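Local coordinates for protein SSD1 (Saccharomyces cerevisiae S288C, PDB 7AM1) that binds mRNA untranslated regions and represses translation as a non-enzymatic pseudonuclease of the RNase II family, and is implicated in control of the cell cycle, at residues K277-R289 / G299-T313. Residues are numbered along the deposited sequence; the frame is centred on the assembly and turned at random.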
ATOM      1  N   LYS A 277      15.242 -31.244   4.469  1.00 85.49           N
ATOM      2  CA  LYS A 277      15.814 -30.497   5.582  1.00 85.35           C
ATOM      3  C   LYS A 277      15.770 -28.992   5.352  1.00 83.03           C
ATOM      4  O   LYS A 277      15.795 -28.228   6.324  1.00 83.84           O
ATOM      5  CB  LYS A 277      17.257 -30.943   5.825  1.00 87.55           C
ATOM      6  N   TYR A 278      15.704 -28.548   4.097  1.00 79.03           N
ATOM      7  CA  TYR A 278      15.694 -27.131   3.761  1.00 76.28           C
ATOM      8  C   TYR A 278      14.289 -26.584   3.544  1.00 70.88           C
ATOM      9  O   TYR A 278      14.141 -25.409   3.198  1.00 68.84           O
ATOM     10  CB  TYR A 278      16.531 -26.886   2.499  1.00 79.71           C
ATOM     11  CG  TYR A 278      18.009 -27.138   2.686  1.00 85.76           C
ATOM     12  CD1 TYR A 278      18.530 -28.417   2.568  1.00 89.36           C
ATOM     13  CD2 TYR A 278      18.883 -26.098   2.977  1.00 88.37           C
ATOM     14  CE1 TYR A 278      19.879 -28.659   2.735  1.00 93.19           C
ATOM     15  CE2 TYR A 278      20.236 -26.330   3.147  1.00 92.15           C
ATOM     16  CZ  TYR A 278      20.727 -27.614   3.025  1.00 95.06           C
ATOM     17  OH  TYR A 278      22.070 -27.856   3.192  1.00 98.98           O
ATOM     18  N   SER A 279      13.258 -27.407   3.742  1.00 68.65           N
ATOM     19  CA  SER A 279      11.894 -27.000   3.434  1.00 65.80           C
ATOM     20  C   SER A 279      11.455 -25.774   4.223  1.00 65.28           C
ATOM     21  O   SER A 279      10.542 -25.066   3.782  1.00 63.37           O
ATOM     22  CB  SER A 279      10.933 -28.163   3.701  1.00 64.43           C
ATOM     23  OG  SER A 279      10.912 -28.504   5.076  1.00 64.08           O
ATOM     24  N   GLU A 280      12.066 -25.510   5.380  1.00 66.81           N
ATOM     25  CA  GLU A 280      11.680 -24.382   6.219  1.00 65.79           C
ATOM     26  C   GLU A 280      12.704 -23.252   6.158  1.00 61.67           C
ATOM     27  O   GLU A 280      12.752 -22.408   7.061  1.00 60.75           O
ATOM     28  CB  GLU A 280      11.485 -24.845   7.664  1.00 70.15           C
ATOM     29  CG  GLU A 280      10.358 -25.868   7.836  1.00 73.48           C
ATOM     30  CD  GLU A 280       9.006 -25.252   8.141  1.00 75.36           C
ATOM     31  OE1 GLU A 280       8.859 -24.591   9.190  1.00 76.54           O
ATOM     32  OE2 GLU A 280       8.079 -25.444   7.326  1.00 75.64           O
ATOM     33  N   LYS A 281      13.530 -23.225   5.114  1.00 58.42           N
ATOM     34  CA  LYS A 281      14.531 -22.187   4.932  1.00 56.54           C
ATOM     35  C   LYS A 281      14.068 -21.207   3.861  1.00 53.26           C
ATOM     36  O   LYS A 281      13.414 -21.596   2.887  1.00 51.17           O
ATOM     37  CB  LYS A 281      15.882 -22.784   4.533  1.00 59.00           C
ATOM     38  CG  LYS A 281      16.533 -23.645   5.612  1.00 62.17           C
ATOM     39  CD  LYS A 281      16.982 -22.829   6.815  1.00 63.29           C
ATOM     40  CE  LYS A 281      17.697 -23.706   7.837  1.00 65.12           C
ATOM     41  NZ  LYS A 281      18.526 -22.912   8.783  1.00 65.89           N
ATOM     42  N   LEU A 282      14.402 -19.937   4.045  1.00 54.23           N
ATOM     43  CA  LEU A 282      14.089 -18.903   3.070  1.00 54.21           C
ATOM     44  C   LEU A 282      15.330 -18.609   2.240  1.00 52.27           C
ATOM     45  O   LEU A 282      16.420 -18.415   2.791  1.00 54.32           O
ATOM     46  CB  LEU A 282      13.594 -17.632   3.757  1.00 57.07           C
ATOM     47  CG  LEU A 282      12.102 -17.598   4.097  1.00 59.78           C
ATOM     48  CD1 LEU A 282      11.745 -16.285   4.776  1.00 60.57           C
ATOM     49  CD2 LEU A 282      11.238 -17.801   2.856  1.00 59.94           C
ATOM     50  N   PHE A 283      15.166 -18.603   0.923  1.00 48.03           N
ATOM     51  CA  PHE A 283      16.225 -18.223   0.004  1.00 46.77           C
ATOM     52  C   PHE A 283      15.788 -17.005  -0.798  1.00 44.16           C
ATOM     53  O   PHE A 283      14.600 -16.685  -0.891  1.00 41.51           O
ATOM     54  CB  PHE A 283      16.571 -19.372  -0.946  1.00 48.78           C
ATOM     55  CG  PHE A 283      17.097 -20.599  -0.250  1.00 51.36           C
ATOM     56  CD1 PHE A 283      16.222 -21.562   0.218  1.00 51.06           C
ATOM     57  CD2 PHE A 283      18.455 -20.790  -0.064  1.00 54.40           C
ATOM     58  CE1 PHE A 283      16.688 -22.698   0.856  1.00 52.62           C
ATOM     59  CE2 PHE A 283      18.927 -21.927   0.574  1.00 56.11           C
ATOM     60  CZ  PHE A 283      18.041 -22.877   1.036  1.00 55.05           C
ATOM     61  N   VAL A 284      16.766 -16.323  -1.382  1.00 45.34           N
ATOM     62  CA  VAL A 284      16.518 -15.264  -2.351  1.00 45.57           C
ATOM     63  C   VAL A 284      17.011 -15.755  -3.704  1.00 45.26           C
ATOM     64  O   VAL A 284      18.113 -16.308  -3.806  1.00 46.18           O
ATOM     65  CB  VAL A 284      17.209 -13.951  -1.948  1.00 48.14           C
ATOM     66  CG1 VAL A 284      16.935 -12.872  -2.980  1.00 48.08           C
ATOM     67  CG2 VAL A 284      16.725 -13.496  -0.574  1.00 49.27           C
ATOM     68  N   ALA A 285      16.190 -15.572  -4.738  1.00 44.95           N
ATOM     69  CA  ALA A 285      16.514 -16.017  -6.085  1.00 46.77           C
ATOM     70  C   ALA A 285      16.312 -14.875  -7.074  1.00 47.02           C
ATOM     71  O   ALA A 285      15.654 -13.873  -6.780  1.00 45.65           O
ATOM     72  CB  ALA A 285      15.657 -17.224  -6.491  1.00 48.12           C
ATOM     73  N   SER A 286      16.893 -15.041  -8.261  1.00 46.45           N
ATOM     74  CA  SER A 286      16.688 -14.126  -9.374  1.00 46.63           C
ATOM     75  C   SER A 286      16.391 -14.930 -10.630  1.00 44.56           C
ATOM     76  O   SER A 286      16.804 -16.085 -10.756  1.00 42.46           O
ATOM     77  CB  SER A 286      17.917 -13.229  -9.617  1.00 51.41           C
ATOM     78  OG  SER A 286      18.097 -12.310  -8.552  1.00 54.62           O
ATOM     79  N   ILE A 287      15.657 -14.318 -11.553  1.00 46.37           N
ATOM     80  CA  ILE A 287      15.327 -14.957 -12.821  1.00 47.67           C
ATOM     81  C   ILE A 287      16.381 -14.561 -13.846  1.00 48.41           C
ATOM     82  O   ILE A 287      16.619 -13.371 -14.084  1.00 49.39           O
ATOM     83  CB  ILE A 287      13.914 -14.561 -13.284  1.00 48.21           C
ATOM     84  CG1 ILE A 287      12.864 -15.198 -12.368  1.00 47.09           C
ATOM     85  CG2 ILE A 287      13.695 -14.968 -14.732  1.00 49.55           C
ATOM     86  CD1 ILE A 287      11.451 -14.739 -12.633  1.00 46.51           C
ATOM     87  N   LYS A 288      16.997 -15.563 -14.473  1.00 49.00           N
ATOM     88  CA  LYS A 288      18.097 -15.360 -15.408  1.00 53.54           C
ATOM     89  C   LYS A 288      17.668 -15.465 -16.866  1.00 55.30           C
ATOM     90  O   LYS A 288      18.159 -14.706 -17.703  1.00 57.52           O
ATOM     91  CB  LYS A 288      19.220 -16.359 -15.126  1.00 60.18           C
ATOM     92  CG  LYS A 288      20.591 -15.709 -15.073  1.00 68.47           C
ATOM     93  CD  LYS A 288      21.717 -16.732 -15.116  1.00 75.94           C
ATOM     94  CE  LYS A 288      23.078 -16.046 -15.137  1.00 81.31           C
ATOM     95  NZ  LYS A 288      24.201 -17.019 -15.177  1.00 85.01           N
ATOM     96  N   ARG A 289      16.806 -16.415 -17.210  1.00 58.35           N
ATOM     97  CA  ARG A 289      16.429 -16.595 -18.605  1.00 61.23           C
ATOM     98  C   ARG A 289      15.095 -17.322 -18.662  1.00 56.00           C
ATOM     99  O   ARG A 289      14.721 -18.047 -17.737  1.00 54.33           O
ATOM    100  CB  ARG A 289      17.482 -17.386 -19.393  1.00 69.34           C
ATOM    101  CG  ARG A 289      17.669 -18.812 -18.901  1.00 77.10           C
ATOM    102  CD  ARG A 289      18.890 -19.494 -19.515  1.00 86.18           C
ATOM    103  NE  ARG A 289      18.891 -20.919 -19.196  1.00 92.40           N
ATOM    104  CZ  ARG A 289      18.242 -21.851 -19.890  1.00 96.45           C
ATOM    105  NH1 ARG A 289      17.544 -21.528 -20.972  1.00 96.80           N
ATOM    106  NH2 ARG A 289      18.296 -23.116 -19.501  1.00 98.86           N
ATOM    107  N   GLY A 299      16.517 -19.532 -13.113  1.00 50.50           N
ATOM    108  CA  GLY A 299      17.047 -18.520 -12.222  1.00 51.69           C
ATOM    109  C   GLY A 299      18.261 -18.987 -11.453  1.00 53.32           C
ATOM    110  O   GLY A 299      18.767 -20.087 -11.692  1.00 53.78           O
ATOM    111  N   ILE A 300      18.745 -18.154 -10.532  1.00 52.28           N
ATOM    112  CA  ILE A 300      19.901 -18.477  -9.710  1.00 55.27           C
ATOM    113  C   ILE A 300      19.536 -18.214  -8.255  1.00 54.66           C
ATOM    114  O   ILE A 300      18.638 -17.428  -7.948  1.00 49.02           O
ATOM    115  CB  ILE A 300      21.140 -17.644 -10.107  1.00 58.54           C
ATOM    116  CG1 ILE A 300      20.856 -16.152  -9.908  1.00 57.89           C
ATOM    117  CG2 ILE A 300      21.506 -17.902 -11.560  1.00 61.00           C
ATOM    118  CD1 ILE A 300      22.033 -15.225 -10.209  1.00 59.48           C
ATOM    119  N   LEU A 301      20.268 -18.863  -7.352  1.00 63.32           N
ATOM    120  CA  LEU A 301      20.149 -18.571  -5.929  1.00 65.65           C
ATOM    121  C   LEU A 301      21.092 -17.431  -5.579  1.00 66.53           C
ATOM    122  O   LEU A 301      22.276 -17.465  -5.930  1.00 71.69           O
ATOM    123  CB  LEU A 301      20.472 -19.791  -5.071  1.00 67.59           C
ATOM    124  CG  LEU A 301      19.460 -20.930  -5.082  1.00 66.63           C
ATOM    125  CD1 LEU A 301      19.902 -22.022  -4.119  1.00 67.88           C
ATOM    126  CD2 LEU A 301      18.085 -20.415  -4.703  1.00 64.27           C
ATOM    127  N   VAL A 302      20.562 -16.429  -4.888  1.00 59.32           N
ATOM    128  CA  VAL A 302      21.344 -15.284  -4.458  1.00 57.88           C
ATOM    129  C   VAL A 302      21.776 -15.411  -3.005  1.00 59.42           C
ATOM    130  O   VAL A 302      22.927 -15.124  -2.673  1.00 62.35           O
ATOM    131  CB  VAL A 302      20.540 -13.985  -4.684  1.00 54.27           C
ATOM    132  CG1 VAL A 302      21.250 -12.805  -4.041  1.00 53.88           C
ATOM    133  CG2 VAL A 302      20.314 -13.753  -6.170  1.00 53.86           C
ATOM    134  N   SER A 303      20.877 -15.857  -2.129  1.00 56.73           N
ATOM    135  CA  SER A 303      21.186 -15.912  -0.712  1.00 56.07           C
ATOM    136  C   SER A 303      20.332 -16.967  -0.026  1.00 55.71           C
ATOM    137  O   SER A 303      19.273 -17.364  -0.519  1.00 53.06           O
ATOM    138  CB  SER A 303      20.957 -14.546  -0.045  1.00 54.81           C
ATOM    139  OG  SER A 303      21.652 -13.517  -0.726  1.00 55.73           O
ATOM    140  N   GLU A 304      20.829 -17.424   1.120  1.00 59.95           N
ATOM    141  CA  GLU A 304      20.054 -18.184   2.091  1.00 61.23           C
ATOM    142  C   GLU A 304      19.820 -17.277   3.292  1.00 59.88           C
ATOM    143  O   GLU A 304      20.778 -16.845   3.943  1.00 60.19           O
ATOM    144  CB  GLU A 304      20.783 -19.457   2.513  1.00 65.48           C
ATOM    145  CG  GLU A 304      19.992 -20.332   3.476  1.00 67.41           C
ATOM    146  CD  GLU A 304      20.735 -21.602   3.842  1.00 70.69           C
ATOM    147  OE1 GLU A 304      21.760 -21.894   3.187  1.00 72.19           O
ATOM    148  OE2 GLU A 304      20.289 -22.312   4.771  1.00 71.72           O
ATOM    149  N   LEU A 305      18.555 -16.979   3.578  1.00 57.60           N
ATOM    150  CA  LEU A 305      18.237 -15.994   4.603  1.00 59.32           C
ATOM    151  C   LEU A 305      18.206 -16.596   6.003  1.00 62.81           C
ATOM    152  O   LEU A 305      18.636 -15.946   6.962  1.00 65.93           O
ATOM    153  CB  LEU A 305      16.896 -15.331   4.290  1.00 57.67           C
ATOM    154  CG  LEU A 305      16.837 -14.496   3.009  1.00 57.03           C
ATOM    155  CD1 LEU A 305      15.486 -13.792   2.916  1.00 55.91           C
ATOM    156  CD2 LEU A 305      17.983 -13.494   2.928  1.00 57.79           C
ATOM    157  N   GLY A 306      17.687 -17.817   6.147  1.00 61.37           N
ATOM    158  CA  GLY A 306      17.599 -18.469   7.433  1.00 59.91           C
ATOM    159  C   GLY A 306      16.227 -19.070   7.645  1.00 56.29           C
ATOM    160  O   GLY A 306      15.461 -19.275   6.696  1.00 53.32           O
ATOM    161  N   ASP A 307      15.919 -19.350   8.910  1.00 57.25           N
ATOM    162  CA  ASP A 307      14.672 -20.020   9.251  1.00 58.08           C
ATOM    163  C   ASP A 307      13.471 -19.149   8.900  1.00 55.90           C
ATOM    164  O   ASP A 307      13.456 -17.939   9.144  1.00 54.51           O
ATOM    165  CB  ASP A 307      14.656 -20.382  10.737  1.00 61.37           C
ATOM    166  CG  ASP A 307      15.655 -21.476  11.083  1.00 65.41           C
ATOM    167  OD1 ASP A 307      16.036 -22.250  10.177  1.00 66.24           O
ATOM    168  OD2 ASP A 307      16.061 -21.565  12.261  1.00 67.74           O
ATOM    169  N   ILE A 308      12.449 -19.794   8.334  1.00 56.99           N
ATOM    170  CA  ILE A 308      11.316 -19.088   7.748  1.00 57.09           C
ATOM    171  C   ILE A 308      10.546 -18.280   8.785  1.00 55.88           C
ATOM    172  O   ILE A 308       9.958 -17.241   8.456  1.00 55.11           O
ATOM    173  CB  ILE A 308      10.408 -20.105   7.029  1.00 59.49           C
ATOM    174  CG1 ILE A 308       9.332 -19.392   6.219  1.00 59.68           C
ATOM    175  CG2 ILE A 308       9.762 -21.041   8.038  1.00 60.99           C
ATOM    176  CD1 ILE A 308       8.569 -20.317   5.306  1.00 60.47           C
ATOM    177  N   HIS A 309      10.517 -18.734  10.038  1.00 54.80           N
ATOM    178  CA  HIS A 309       9.748 -18.053  11.071  1.00 54.36           C
ATOM    179  C   HIS A 309      10.624 -17.337  12.091  1.00 54.10           C
ATOM    180  O   HIS A 309      10.114 -16.892  13.125  1.00 55.02           O
ATOM    181  CB  HIS A 309       8.834 -19.048  11.791  1.00 56.56           C
ATOM    182  CG  HIS A 309       7.830 -19.703  10.896  1.00 57.46           C
ATOM    183  ND1 HIS A 309       6.983 -18.988  10.078  1.00 56.55           N
ATOM    184  CD2 HIS A 309       7.538 -21.010  10.689  1.00 58.64           C
ATOM    185  CE1 HIS A 309       6.212 -19.824   9.405  1.00 56.51           C
ATOM    186  NE2 HIS A 309       6.531 -21.057   9.756  1.00 57.75           N
ATOM    187  N   ASP A 310      11.917 -17.197  11.828  1.00 52.80           N
ATOM    188  CA  ASP A 310      12.749 -16.361  12.683  1.00 54.56           C
ATOM    189  C   ASP A 310      12.356 -14.899  12.491  1.00 53.59           C
ATOM    190  O   ASP A 310      12.284 -14.430  11.348  1.00 50.44           O
ATOM    191  CB  ASP A 310      14.228 -16.551  12.370  1.00 56.91           C
ATOM    192  CG  ASP A 310      15.103 -15.535  13.082  1.00 60.21           C
ATOM    193  OD1 ASP A 310      15.372 -15.728  14.287  1.00 62.72           O
ATOM    194  OD2 ASP A 310      15.511 -14.538  12.446  1.00 60.60           O
ATOM    195  N   PRO A 311      12.089 -14.152  13.567  1.00 56.93           N
ATOM    196  CA  PRO A 311      11.595 -12.774  13.376  1.00 56.76           C
ATOM    197  C   PRO A 311      12.524 -11.906  12.542  1.00 55.35           C
ATOM    198  O   PRO A 311      12.060 -11.201  11.638  1.00 54.31           O
ATOM    199  CB  PRO A 311      11.445 -12.252  14.815  1.00 59.13           C
ATOM    200  CG  PRO A 311      12.269 -13.175  15.664  1.00 61.34           C
ATOM    201  CD  PRO A 311      12.216 -14.507  14.992  1.00 60.52           C
ATOM    202  N   ASP A 312      13.832 -11.944  12.808  1.00 56.76           N
ATOM    203  CA  ASP A 312      14.762 -11.137  12.023  1.00 56.39           C
ATOM    204  C   ASP A 312      14.767 -11.567  10.562  1.00 52.87           C
ATOM    205  O   ASP A 312      14.787 -10.724   9.657  1.00 51.96           O
ATOM    206  CB  ASP A 312      16.167 -11.225  12.613  1.00 60.30           C
ATOM    207  CG  ASP A 312      16.328 -10.385  13.867  1.00 63.41           C
ATOM    208  OD1 ASP A 312      15.358  -9.695  14.254  1.00 63.69           O
ATOM    209  OD2 ASP A 312      17.425 -10.411  14.463  1.00 65.67           O
ATOM    210  N   THR A 313      14.748 -12.878  10.313  1.00 49.82           N
ATOM    211  CA  THR A 313      14.707 -13.368   8.940  1.00 45.98           C
ATOM    212  C   THR A 313      13.427 -12.930   8.244  1.00 41.85           C
ATOM    213  O   THR A 313      13.442 -12.599   7.052  1.00 40.55           O
ATOM    214  CB  THR A 313      14.821 -14.894   8.922  1.00 47.06           C
ATOM    215  OG1 THR A 313      16.055 -15.295   9.531  1.00 48.87           O
ATOM    216  CG2 THR A 313      14.768 -15.425   7.493  1.00 46.05           C
TER
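Val284 and Ser303 lie at the centre of an antiparallel hairpin, where Val284 N donates to Ser303 O (2.8 Å). Val284 O accepts two bonds on the same face of its carbonyl plane, from Val302 N (2.7 Å) and, over a longer 3.3 Å, from Ser303 N, the mark of a classic beta bulge. A second register shift follows Leu282, whose O takes Leu305 N and whose N reaches Gly306 O; past the strands, Ile308 N bonds to Glu280 O. Among charges, Lys281 bends at chi2 (-68°) and runs alongside Asp307, NZ meeting OD1 from above the carboxylate plane at 2.9 Å. With an alanine here the Asp307 carboxylate would probably lose this salt bridge and be freer to turn. On the face of Leu282 and Val284, Val284 CG2 touches Leu305 CD1 (3.7 Å) and Leu282 crosses Ile308 at about a right angle; on that of Phe283 and Glu304, the extended Glu304 lays CG against Phe283 CE2 (3.5 Å). The hairpin belongs to the second cold-shock domain, an OB-type fold: strand 281-289 also pairs with strand 221-226, Phe283 and Leu301 pack on Leu225, and helix 311-321 covers Leu282, Val284 and Leu305.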